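Local atomic coordinates of penicillin-binding protein activator LpoB (Salmonella enterica subsp. enterica serovar Typhimurium, PDB entry 4Q6V), a protein that probably regulates peptidoglycan synthesis as an outer-membrane lipoprotein that interacts with penicillin-binding protein 1B and is needed for its function, this chain being the activator's C-terminal domain. Residues Thr59-Val63 with Gln64-Met68; Pro9-Ser12 with Lys13-Ala17; Asn33-Asn36 with Gly37-Ala41. All blocks are in the same frame, centred on the assembly; numbering follows the deposited sequence.

All three contacts are local, each made by one continuous run of chain, and their centres lie 23 to 24 Å apart with no touch between them. Contact 2, the last turns of helix 3-15, is the most buried, with Leu10, Val11 and Met14 enclosed and backbone bonds running along the helix. Contacts 1 and 3 lie at the surface and reach the same sheet through the neighbouring strands 59-60 and 25-35. Contact 1 starts a helix, with a serine hydroxyl capping it and a small apolar contact of Val61 with Leu66 beside it. Contact 3 links strand 25-35 to helix 41-54, and its bonds come largely from the polar side chains Asn33 and Thr35.

Contact 1. Residues Thr59-Val63 with Gln64-Met68; sequences TLVSV and QQLSM
Val61 and Leu66 form the closely packed side of this turn: CG1 of Val61 lies 3.8 Å from CD2 of Leu66, the two side chains crossing at about a right angle. With chi1 at -175°, Val61 carries CG1 opposite its own backbone N and beside its carbonyl carbon, which directs that methyl to the leucine. The patch continues into the fold, since Val61 also meets Val25 and Val94 while Leu66 meets Leu27 and Ile90. Between strand 59-60 and helix 63-72, Ser62 is the N-cap. Ser62 OG accepts from Gln65 N over 3.2 Å in a nearly straight bond (165° at the hydrogen), and Ser62 O takes Leu66 N at 3.0 Å, opening the regular helical bonding that Ser67 N continues to Val63 O at 2.9 Å. The solvent side is at Gln65, an exposed residue whose extended chain runs back alongside the serine, CG standing 3.2 Å from Ser62 OG. Gln65 NE2 donates to a water 2.9 Å away, and this water donates in turn to Leu60 O, bridging strand and helix by solvent. The side chains of Val63 and Gln64 set out away from the contact at this exposed surface.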
# COMPACT_ATOMS: atom_id res chain seq x y z
N THR A 59 -9.21 6.61 -6.38
CA THR A 59 -8.89 5.94 -7.63
C THR A 59 -7.56 5.28 -7.45
O THR A 59 -6.57 5.96 -7.21
CB THR A 59 -8.75 6.96 -8.78
OG1 THR A 59 -10.02 7.56 -8.96
CG2 THR A 59 -8.35 6.27 -10.08
N LEU A 60 -7.55 3.96 -7.56
CA LEU A 60 -6.35 3.16 -7.46
C LEU A 60 -5.63 3.01 -8.80
O LEU A 60 -6.24 2.81 -9.86
CB LEU A 60 -6.65 1.79 -6.84
CG LEU A 60 -7.37 1.74 -5.51
CD1 LEU A 60 -7.51 0.30 -5.06
CD2 LEU A 60 -6.68 2.58 -4.45
N VAL A 61 -4.30 3.11 -8.74
CA VAL A 61 -3.48 2.77 -9.91
C VAL A 61 -3.65 1.29 -10.10
O VAL A 61 -3.60 0.55 -9.12
CB VAL A 61 -2.03 3.18 -9.72
CG1 VAL A 61 -1.24 2.93 -10.98
CG2 VAL A 61 -1.93 4.67 -9.33
N SER A 62 -3.86 0.88 -11.35
CA SER A 62 -4.13 -0.52 -11.68
C SER A 62 -2.84 -1.32 -11.91
O SER A 62 -1.80 -0.80 -12.26
CB SER A 62 -5.00 -0.58 -12.93
OG SER A 62 -4.19 -0.42 -14.08
N VAL A 63 -2.95 -2.64 -11.81
CA VAL A 63 -1.84 -3.55 -11.99
C VAL A 63 -1.14 -3.29 -13.33
O VAL A 63 0.09 -3.25 -13.39
CB VAL A 63 -2.30 -5.04 -11.87
CG1 VAL A 63 -1.18 -6.00 -12.16
CG2 VAL A 63 -2.90 -5.33 -10.49
N GLN A 64 -1.92 -3.10 -14.39
CA GLN A 64 -1.41 -3.02 -15.75
C GLN A 64 -0.69 -1.71 -15.95
O GLN A 64 0.42 -1.68 -16.47
CB GLN A 64 -2.50 -3.24 -16.80
CG GLN A 64 -2.86 -4.73 -16.99
CD GLN A 64 -3.48 -4.98 -18.36
OE1 GLN A 64 -3.04 -4.39 -19.36
NE2 GLN A 64 -4.50 -5.84 -18.42
N GLN A 65 -1.30 -0.63 -15.46
CA GLN A 65 -0.62 0.65 -15.37
C GLN A 65 0.75 0.60 -14.72
O GLN A 65 1.73 1.20 -15.20
CB GLN A 65 -1.48 1.71 -14.71
CG GLN A 65 -2.73 2.08 -15.49
CD GLN A 65 -3.59 3.02 -14.73
OE1 GLN A 65 -3.09 4.00 -14.18
NE2 GLN A 65 -4.89 2.73 -14.63
N LEU A 66 0.84 -0.12 -13.61
CA LEU A 66 2.10 -0.25 -12.91
C LEU A 66 3.11 -1.00 -13.71
O LEU A 66 4.27 -0.53 -13.82
CB LEU A 66 1.94 -0.93 -11.54
CG LEU A 66 1.18 -0.10 -10.51
CD1 LEU A 66 0.79 -0.94 -9.30
CD2 LEU A 66 1.98 1.14 -10.13
N SER A 67 2.68 -2.15 -14.26
CA SER A 67 3.53 -2.92 -15.16
C SER A 67 4.11 -2.03 -16.27
O SER A 67 5.33 -1.93 -16.45
CB SER A 67 2.75 -4.12 -15.73
OG SER A 67 3.61 -5.13 -16.16
N MSE A 68 3.23 -1.33 -16.97
CA MSE A 68 3.66 -0.39 -18.02
C MSE A 68 4.63 0.65 -17.53
O MSE A 68 5.63 0.93 -18.20
CB MSE A 68 2.47 0.37 -18.57
CG MSE A 68 1.32 -0.50 -19.04
SE MSE A 68 1.94 -1.58 -20.55
CE MSE A 68 0.91 -3.20 -20.05
O HOH W 1 -5.99 4.26 -12.48

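Contact 2. Residues Pro9-Ser12 with Lys13-Ala17; sequences PLVS and KMLQA
Val11 and Leu15, one helical turn apart, lie side by side and point the same way, with Val11 CG1 4.0 Å from Leu15 CD1. Leu15 also brings CG within 3.2 Å of Val11 O, so its branch rests against the carbonyl that accepts its own backbone N. Lys13 is set differently against Leu10: the two side chains run obliquely past one another, and Lys13 NZ ends 4.1 Å from Leu10 CD2. With chi1 at -64°, Lys13 CG sits 3.1 Å from Pro9 O, and the bend at chi3 then turns the outer chain, ending in NZ, toward Leu10. Gln16 instead keeps an extended chain beyond CG and runs back past Ser12, where CG approaches Ser12 O at 3.1 Å and NE2 stands 3.3 Å from Ser12 OG. Met14, a selenomethionine, reaches Leu117, Trp127 and Phe58, while Val11 packs on Ala51 and Leu52 of helix 41-54; this face of helix 3-15 thus covers both sheet and helix. The backbone bonds change toward the C-terminal end. Met14 N gives a 2.9 Å bond to Leu10 O, but Gln16 N reaches Ser12 O only weakly at 3.4 Å, and Leu15 N makes a second weak bond to the same oxygen. The two weak bonds to Ser12 O imply that regular helical hydrogen bonding is giving way here, while the apolar contacts of Met14 and Leu15 continue.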
# COMPACT_ATOMS: atom_id res chain seq x y z
N PRO A 9 -9.87 -0.84 10.32
CA PRO A 9 -9.65 0.23 11.26
C PRO A 9 -8.50 1.16 10.86
O PRO A 9 -8.55 2.33 11.19
CB PRO A 9 -9.33 -0.49 12.57
CG PRO A 9 -9.20 -1.93 12.27
CD PRO A 9 -9.93 -2.16 10.99
N LEU A 10 -7.48 0.61 10.20
CA LEU A 10 -6.28 1.39 9.84
C LEU A 10 -6.64 2.29 8.65
O LEU A 10 -6.29 3.46 8.61
CB LEU A 10 -5.15 0.47 9.47
CG LEU A 10 -4.46 -0.32 10.59
CD1 LEU A 10 -3.38 -1.25 10.07
CD2 LEU A 10 -3.84 0.66 11.56
N VAL A 11 -7.38 1.74 7.70
CA VAL A 11 -7.86 2.57 6.57
C VAL A 11 -8.76 3.71 7.04
O VAL A 11 -8.71 4.83 6.56
CB VAL A 11 -8.57 1.74 5.52
CG1 VAL A 11 -9.35 2.63 4.57
CG2 VAL A 11 -7.55 0.89 4.77
N SER A 12 -9.60 3.40 8.01
CA SER A 12 -10.51 4.37 8.59
C SER A 12 -9.76 5.48 9.29
O SER A 12 -10.13 6.62 9.08
CB SER A 12 -11.45 3.64 9.58
OG SER A 12 -12.33 4.57 10.16
N LYS A 13 -8.71 5.14 10.04
CA LYS A 13 -7.88 6.11 10.70
C LYS A 13 -7.01 6.91 9.72
O LYS A 13 -6.66 8.07 9.98
CB LYS A 13 -6.93 5.44 11.66
CG LYS A 13 -7.60 4.73 12.82
CD LYS A 13 -6.67 3.77 13.59
CE LYS A 13 -5.33 4.43 13.89
NZ LYS A 13 -4.36 3.49 14.52
N MSE A 14 -6.64 6.29 8.60
CA MSE A 14 -5.84 7.00 7.59
C MSE A 14 -6.71 8.03 6.90
O MSE A 14 -6.24 9.10 6.56
CB MSE A 14 -5.32 6.02 6.56
CG MSE A 14 -4.40 6.68 5.54
SE MSE A 14 -4.15 5.38 4.09
CE MSE A 14 -5.76 5.78 3.07
N LEU A 15 -7.99 7.73 6.73
CA LEU A 15 -8.93 8.61 6.06
C LEU A 15 -9.32 9.80 6.92
O LEU A 15 -9.81 10.80 6.38
CB LEU A 15 -10.17 7.85 5.65
CG LEU A 15 -9.98 6.91 4.45
CD1 LEU A 15 -11.26 6.12 4.18
CD2 LEU A 15 -9.61 7.71 3.23
N GLN A 16 -9.08 9.72 8.22
CA GLN A 16 -9.40 10.80 9.16
C GLN A 16 -8.23 11.75 9.37
O GLN A 16 -8.38 12.83 9.97
CB GLN A 16 -9.83 10.20 10.49
CG GLN A 16 -11.04 9.27 10.43
CD GLN A 16 -11.33 8.57 11.79
OE1 GLN A 16 -10.83 8.99 12.84
NE2 GLN A 16 -12.12 7.49 11.77
N ALA A 17 -7.06 11.35 8.89
CA ALA A 17 -5.85 12.14 9.10
C ALA A 17 -5.81 13.33 8.15
O ALA A 17 -6.15 13.20 6.97
CB ALA A 17 -4.63 11.28 8.90

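Contact 3. Residues Asn33-Asn36 with Gly37-Ala41; sequences NRTN and GSLNA
An Asx turn at the end of strand 25-35 begins the link to helix 41-54, and Asn33 both closes this turn and fastens the chain that follows. Asn33 ND2 donates to Gly37 O at 2.9 Å along an almost straight path, 173° at the hydrogen. The acceptor lies in the amide plane of Asn33, and the donor in turn lies in the carbonyl plane of Gly37, so the two flat groups meet in a well-aligned bond. Asn33 has CG opposite its backbone N and beside the carbonyl carbon (chi1 173°), which brings the amide to Gly37 O. Asn33 OD1 accepts from Thr35 N at 3.0 Å; this donor stands above the carbonyl plane, 44° out of it. The two ends of one amide therefore bond to backbone on both sides of Asn36.

Thr35 adds a second clasp. Thr35 OG1 lies between its own backbone N and carbonyl carbon and accepts Gly37 N at 3.2 Å. Thr35 OG1 also lies 2.9 Å from Gly37 O and 2.8 Å from Asn33 OD1, a close polar cluster. Leu39 supplies the apolar side, crossing both Asn33 and Thr35 at about a right angle. Leu39 CD2 is 4.0 Å from Thr35 CG2, and Leu39 CB comes against the Asn33 amide. Beyond the segments, Leu39 also meets Tyr1 and Val108, while Asn36 OD1 accepts from Val108 N, tying the turn to the loop after strand 98-106. Past Leu39 the chain reaches Asn40, the N-cap residue of helix 41-54. The arrangement is that of a strand-to-helix connection held by an Asx turn and side-chain-to-backbone hydrogen bonds.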
# COMPACT_ATOMS: atom_id res chain seq x y z
N ASN A 33 5.85 -9.20 2.93
CA ASN A 33 5.95 -10.24 3.97
C ASN A 33 7.34 -10.29 4.56
O ASN A 33 8.29 -10.69 3.89
CB ASN A 33 5.60 -11.60 3.39
CG ASN A 33 5.83 -12.76 4.37
OD1 ASN A 33 5.73 -12.59 5.57
ND2 ASN A 33 6.04 -13.98 3.83
N ARG A 34 7.44 -9.87 5.83
CA ARG A 34 8.67 -9.95 6.58
C ARG A 34 8.56 -10.93 7.76
O ARG A 34 9.36 -10.88 8.66
CB ARG A 34 9.04 -8.56 7.10
CG ARG A 34 9.19 -7.48 6.03
CD ARG A 34 10.15 -6.38 6.43
NE ARG A 34 9.69 -5.71 7.67
CZ ARG A 34 10.23 -5.83 8.90
NH1 ARG A 34 11.30 -6.61 9.12
NH2 ARG A 34 9.69 -5.18 9.94
N THR A 35 7.55 -11.79 7.78
CA THR A 35 7.38 -12.79 8.84
C THR A 35 8.41 -13.93 8.67
O THR A 35 9.15 -13.99 7.65
CB THR A 35 5.96 -13.38 8.88
OG1 THR A 35 5.80 -14.31 7.77
CG2 THR A 35 4.91 -12.30 8.75
N ASN A 36 8.40 -14.86 9.65
CA ASN A 36 9.21 -16.06 9.52
C ASN A 36 8.66 -17.18 8.63
O ASN A 36 9.22 -18.26 8.54
CB ASN A 36 9.56 -16.59 10.89
CG ASN A 36 8.35 -17.15 11.60
OD1 ASN A 36 7.31 -16.52 11.59
ND2 ASN A 36 8.47 -18.38 12.11
N GLY A 37 7.53 -16.94 7.99
CA GLY A 37 6.86 -17.94 7.18
C GLY A 37 6.35 -17.36 5.87
O GLY A 37 6.41 -16.15 5.66
N SER A 38 5.85 -18.24 4.99
CA SER A 38 5.21 -17.84 3.74
C SER A 38 3.79 -17.30 3.93
O SER A 38 2.98 -17.86 4.68
CB SER A 38 5.10 -19.01 2.75
OG SER A 38 6.39 -19.43 2.33
N LEU A 39 3.49 -16.20 3.22
CA LEU A 39 2.18 -15.57 3.28
C LEU A 39 1.78 -15.24 1.85
O LEU A 39 2.65 -14.94 1.00
CB LEU A 39 2.19 -14.27 4.12
CG LEU A 39 1.71 -14.39 5.57
CD1 LEU A 39 2.50 -15.47 6.28
CD2 LEU A 39 1.83 -13.06 6.33
N ASN A 40 0.46 -15.30 1.62
CA ASN A 40 -0.13 -14.97 0.32
C ASN A 40 -0.15 -13.47 0.13
O ASN A 40 -1.06 -12.84 0.65
CB ASN A 40 -1.55 -15.52 0.15
CG ASN A 40 -2.03 -15.48 -1.29
OD1 ASN A 40 -1.42 -14.87 -2.17
ND2 ASN A 40 -3.16 -16.12 -1.54
N ALA A 41 0.84 -12.96 -0.61
CA ALA A 41 1.08 -11.52 -0.76
C ALA A 41 -0.10 -10.79 -1.42
O ALA A 41 -0.56 -9.76 -0.92
CB ALA A 41 2.36 -11.28 -1.56